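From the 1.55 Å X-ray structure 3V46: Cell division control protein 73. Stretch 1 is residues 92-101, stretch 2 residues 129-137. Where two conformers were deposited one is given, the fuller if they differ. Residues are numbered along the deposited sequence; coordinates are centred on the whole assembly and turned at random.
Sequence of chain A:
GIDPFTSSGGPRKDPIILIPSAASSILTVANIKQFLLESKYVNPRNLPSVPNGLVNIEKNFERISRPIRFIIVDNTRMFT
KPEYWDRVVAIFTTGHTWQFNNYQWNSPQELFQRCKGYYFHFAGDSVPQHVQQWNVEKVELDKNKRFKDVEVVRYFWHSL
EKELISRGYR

Stretch 1 (92-101) FTTGHTWQFN
Stretch 2, residues 129-137: QHVQQWNVE

Stretch 1 enters extended at Phe92 (phi/psi -87/133°) and Thr93 (-107/145°), turns through Thr94 (-88/-23°) and Gly95 (102/-4°), extends again at His96 (-97/128°), and then winds into a 3-10 segment that begins at Thr97, where Gln99 N donates to His96 O at 3.0 Å. Stretch 2 opens as a helix from Gln129, its phi/psi values near -65/-37°; Gln133 N to Gln129 O spans 3.2 Å. The chain then leaves the helix through Trp134 (-63/146°) and Asn135 (-77/63°), and is extended at Val136 (-125/152°) and Glu137. The closest approach of the register is Gly95 to Val131, CA to CA 6.1 Å; Thr93 and Val136 are wider apart, at 8.5 Å between their CA atoms.

The backbone at Gly95 explains its residue type: at its positive phi a CB would be jammed against the preceding carbonyl oxygen, which by itself calls for glycine. Its CA packs 3.7 Å from Val131 CG2 (chi1 t). The turn is braced from within: His96 N donates to Thr94 OG1 (3.0 Å), while Gln99, extended with chi1 and chi2 both t, accepts from Thr94 N through OE1 (3.0 Å) and donates from NE2 to Phe92 O (3.1 Å). An amide side chain, with donor and acceptor on one group, is well suited to tying these two backbone positions together.

One hydrogen bond joins the stretches. His130, chi1 p and chi2 -78°, directs NE2 to Gly95 O at 2.7 Å, with a nearly straight N-H...O angle of 165°. The oxygen lies near the imidazole plane, where the ring N-H can reach it, so NE2 carries the proton.

Trp134 supplies the broadest apolar surface, with 87 Å² of the 302 Å² buried in total. With chi1 m and chi2 -13°, its six-membered ring reaches in among the residues of stretch 1. Phe100 (chi1 m, chi2 -66°) points its edge at one face of that ring: CE2 lies 3.6 Å from Trp134 CH2, the centroids are 5.3 Å apart and the planes meet at 69°. Around the indole edge, Thr97 OG1 (chi1 m) is 3.6 Å from Trp134 CZ2 and Thr93 CB is 4.1 Å from Trp134 CZ3.

Buried Thr93, chi1 p, uses both characters of its side chain: CG2 comes within 4.4 Å of Val136 CG1, whereas OG1 is hydrogen-bonded elsewhere in the structure. Val136 (chi1 m) answers with a compact, wholly apolar side chain.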

# COMPACT_ATOMS: atom_id res chain seq x y z
N PHE A 92 -3.14 -0.91 1.23
CA PHE A 92 -3.74 0.33 0.77
C PHE A 92 -5.23 0.11 0.69
O PHE A 92 -5.69 -0.89 0.12
CB PHE A 92 -3.21 0.72 -0.61
CG PHE A 92 -1.79 1.22 -0.61
CD1 PHE A 92 -0.82 0.63 0.17
CD2 PHE A 92 -1.42 2.27 -1.41
CE1 PHE A 92 0.49 1.09 0.15
CE2 PHE A 92 -0.11 2.73 -1.43
CZ PHE A 92 0.84 2.14 -0.67
N THR A 93 -6.01 1.05 1.23
CA THR A 93 -7.45 0.88 1.29
C THR A 93 -8.20 1.77 0.31
O THR A 93 -7.80 2.90 0.03
CB THR A 93 -7.99 1.19 2.70
OG1 THR A 93 -7.66 2.54 3.05
CG2 THR A 93 -7.39 0.25 3.71
N THR A 94 -9.30 1.23 -0.20
CA THR A 94 -10.13 1.91 -1.18
C THR A 94 -11.16 2.76 -0.48
O THR A 94 -11.69 3.69 -1.05
CB THR A 94 -10.92 0.90 -2.03
OG1 THR A 94 -11.76 0.12 -1.18
CG2 THR A 94 -9.97 -0.02 -2.79
N GLY A 95 -11.45 2.40 0.77
CA GLY A 95 -12.53 3.03 1.50
C GLY A 95 -13.80 2.19 1.55
O GLY A 95 -14.76 2.58 2.19
N HIS A 96 -13.82 1.04 0.87
CA HIS A 96 -14.98 0.14 0.94
C HIS A 96 -14.70 -0.94 1.96
O HIS A 96 -13.67 -1.61 1.89
CB HIS A 96 -15.23 -0.52 -0.41
CG HIS A 96 -15.61 0.44 -1.49
ND1 HIS A 96 -15.08 0.36 -2.76
CD2 HIS A 96 -16.46 1.49 -1.49
CE1 HIS A 96 -15.60 1.33 -3.50
NE2 HIS A 96 -16.43 2.03 -2.75
N THR A 97 -15.62 -1.15 2.90
CA THR A 97 -15.39 -2.15 3.93
C THR A 97 -15.40 -3.56 3.34
O THR A 97 -14.77 -4.46 3.87
CB THR A 97 -16.42 -2.05 5.07
OG1 THR A 97 -16.49 -0.69 5.54
CG2 THR A 97 -16.01 -2.95 6.23
N TRP A 98 -16.09 -3.75 2.21
CA TRP A 98 -16.11 -5.06 1.57
C TRP A 98 -14.74 -5.45 1.02
O TRP A 98 -14.53 -6.61 0.63
CB TRP A 98 -17.18 -5.13 0.47
CG TRP A 98 -17.22 -6.44 -0.30
CD1 TRP A 98 -16.75 -6.67 -1.57
CD2 TRP A 98 -17.76 -7.70 0.16
NE1 TRP A 98 -16.97 -7.98 -1.92
CE2 TRP A 98 -17.58 -8.63 -0.89
CE3 TRP A 98 -18.36 -8.12 1.35
CZ2 TRP A 98 -17.98 -9.96 -0.78
CZ3 TRP A 98 -18.77 -9.44 1.45
CH2 TRP A 98 -18.58 -10.35 0.40
N GLN A 99 -13.80 -4.51 1.01
CA GLN A 99 -12.43 -4.80 0.55
C GLN A 99 -11.87 -6.02 1.28
O GLN A 99 -11.18 -6.84 0.68
CB GLN A 99 -11.48 -3.60 0.77
CG GLN A 99 -10.03 -3.96 0.49
CD GLN A 99 -9.04 -2.81 0.66
OE1 GLN A 99 -9.42 -1.64 0.67
NE2 GLN A 99 -7.77 -3.14 0.75
N PHE A 100 -12.19 -6.15 2.56
CA PHE A 100 -11.51 -7.14 3.41
C PHE A 100 -12.25 -8.47 3.56
O PHE A 100 -11.81 -9.34 4.31
CB PHE A 100 -11.25 -6.52 4.79
CG PHE A 100 -10.90 -5.06 4.73
CD1 PHE A 100 -9.73 -4.64 4.13
CD2 PHE A 100 -11.75 -4.10 5.26
CE1 PHE A 100 -9.41 -3.31 4.05
CE2 PHE A 100 -11.42 -2.76 5.19
CZ PHE A 100 -10.26 -2.37 4.57
N ASN A 101 -13.35 -8.65 2.84
CA ASN A 101 -14.22 -9.80 3.10
C ASN A 101 -13.54 -11.16 2.98
O ASN A 101 -13.84 -12.08 3.74
CB ASN A 101 -15.46 -9.76 2.21
CG ASN A 101 -16.39 -10.93 2.47
OD1 ASN A 101 -16.49 -11.85 1.66
ND2 ASN A 101 -17.05 -10.91 3.63
N GLN A 129 -16.42 8.88 6.88
CA GLN A 129 -16.34 8.78 8.33
C GLN A 129 -15.82 7.43 8.80
O GLN A 129 -15.02 7.36 9.73
CB GLN A 129 -17.70 9.06 8.98
CG GLN A 129 -17.62 9.19 10.50
CD GLN A 129 -16.76 10.37 10.93
OE1 GLN A 129 -15.76 10.20 11.63
NE2 GLN A 129 -17.16 11.57 10.53
N HIS A 130 -16.25 6.34 8.16
CA HIS A 130 -15.85 5.02 8.62
C HIS A 130 -14.35 4.83 8.42
O HIS A 130 -13.70 4.15 9.21
CB HIS A 130 -16.66 3.90 7.97
CG HIS A 130 -16.56 3.86 6.48
ND1 HIS A 130 -17.27 4.72 5.66
CD2 HIS A 130 -15.86 3.05 5.65
CE1 HIS A 130 -17.00 4.45 4.40
NE2 HIS A 130 -16.15 3.44 4.37
N VAL A 131 -13.80 5.43 7.36
CA VAL A 131 -12.36 5.36 7.12
C VAL A 131 -11.58 6.18 8.16
O VAL A 131 -10.51 5.78 8.62
CB VAL A 131 -12.03 5.83 5.69
CG1 VAL A 131 -10.52 5.90 5.47
CG2 VAL A 131 -12.67 4.90 4.66
N GLN A 132 -12.11 7.33 8.54
CA GLN A 132 -11.47 8.14 9.56
C GLN A 132 -11.29 7.33 10.84
O GLN A 132 -10.28 7.48 11.54
CB GLN A 132 -12.30 9.39 9.85
CG GLN A 132 -11.51 10.49 10.53
CD GLN A 132 -10.53 11.16 9.59
OE1 GLN A 132 -10.91 11.94 8.73
NE2 GLN A 132 -9.26 10.85 9.76
N GLN A 133 -12.25 6.47 11.16
CA GLN A 133 -12.18 5.69 12.39
C GLN A 133 -11.21 4.52 12.31
O GLN A 133 -10.70 4.07 13.33
CB GLN A 133 -13.57 5.18 12.79
CG GLN A 133 -14.59 6.29 13.03
CD GLN A 133 -14.02 7.41 13.88
OE1 GLN A 133 -13.52 7.16 14.98
NE2 GLN A 133 -14.10 8.64 13.37
N TRP A 134 -10.94 4.03 11.11
CA TRP A 134 -9.98 2.94 10.95
C TRP A 134 -8.60 3.38 11.39
O TRP A 134 -8.22 4.54 11.19
CB TRP A 134 -9.88 2.47 9.51
CG TRP A 134 -11.11 1.81 8.95
CD1 TRP A 134 -12.20 1.37 9.65
CD2 TRP A 134 -11.37 1.53 7.57
NE1 TRP A 134 -13.13 0.83 8.78
CE2 TRP A 134 -12.64 0.90 7.50
CE3 TRP A 134 -10.66 1.73 6.39
CZ2 TRP A 134 -13.20 0.50 6.30
CZ3 TRP A 134 -11.22 1.32 5.19
CH2 TRP A 134 -12.48 0.71 5.15
N ASN A 135 -7.87 2.43 11.96
CA ASN A 135 -6.47 2.61 12.31
C ASN A 135 -5.60 2.51 11.07
O ASN A 135 -4.78 1.59 10.94
CB ASN A 135 -6.07 1.52 13.30
CG ASN A 135 -4.64 1.69 13.81
OD1 ASN A 135 -4.18 2.81 14.04
ND2 ASN A 135 -3.95 0.58 14.00
N VAL A 136 -5.81 3.45 10.15
CA VAL A 136 -5.00 3.56 8.95
C VAL A 136 -4.41 4.97 8.85
O VAL A 136 -4.97 5.95 9.37
CB VAL A 136 -5.80 3.23 7.65
CG1 VAL A 136 -6.40 1.83 7.73
CG2 VAL A 136 -6.87 4.28 7.37
N GLU A 137 -3.26 5.08 8.20
CA GLU A 137 -2.62 6.36 8.02
C GLU A 137 -3.22 7.02 6.78
O GLU A 137 -3.22 6.44 5.71
CB GLU A 137 -1.12 6.16 7.87
CG GLU A 137 -0.34 7.42 7.67
CD GLU A 137 1.14 7.22 7.91
OE1 GLU A 137 1.91 8.01 7.35
OE2 GLU A 137 1.53 6.29 8.64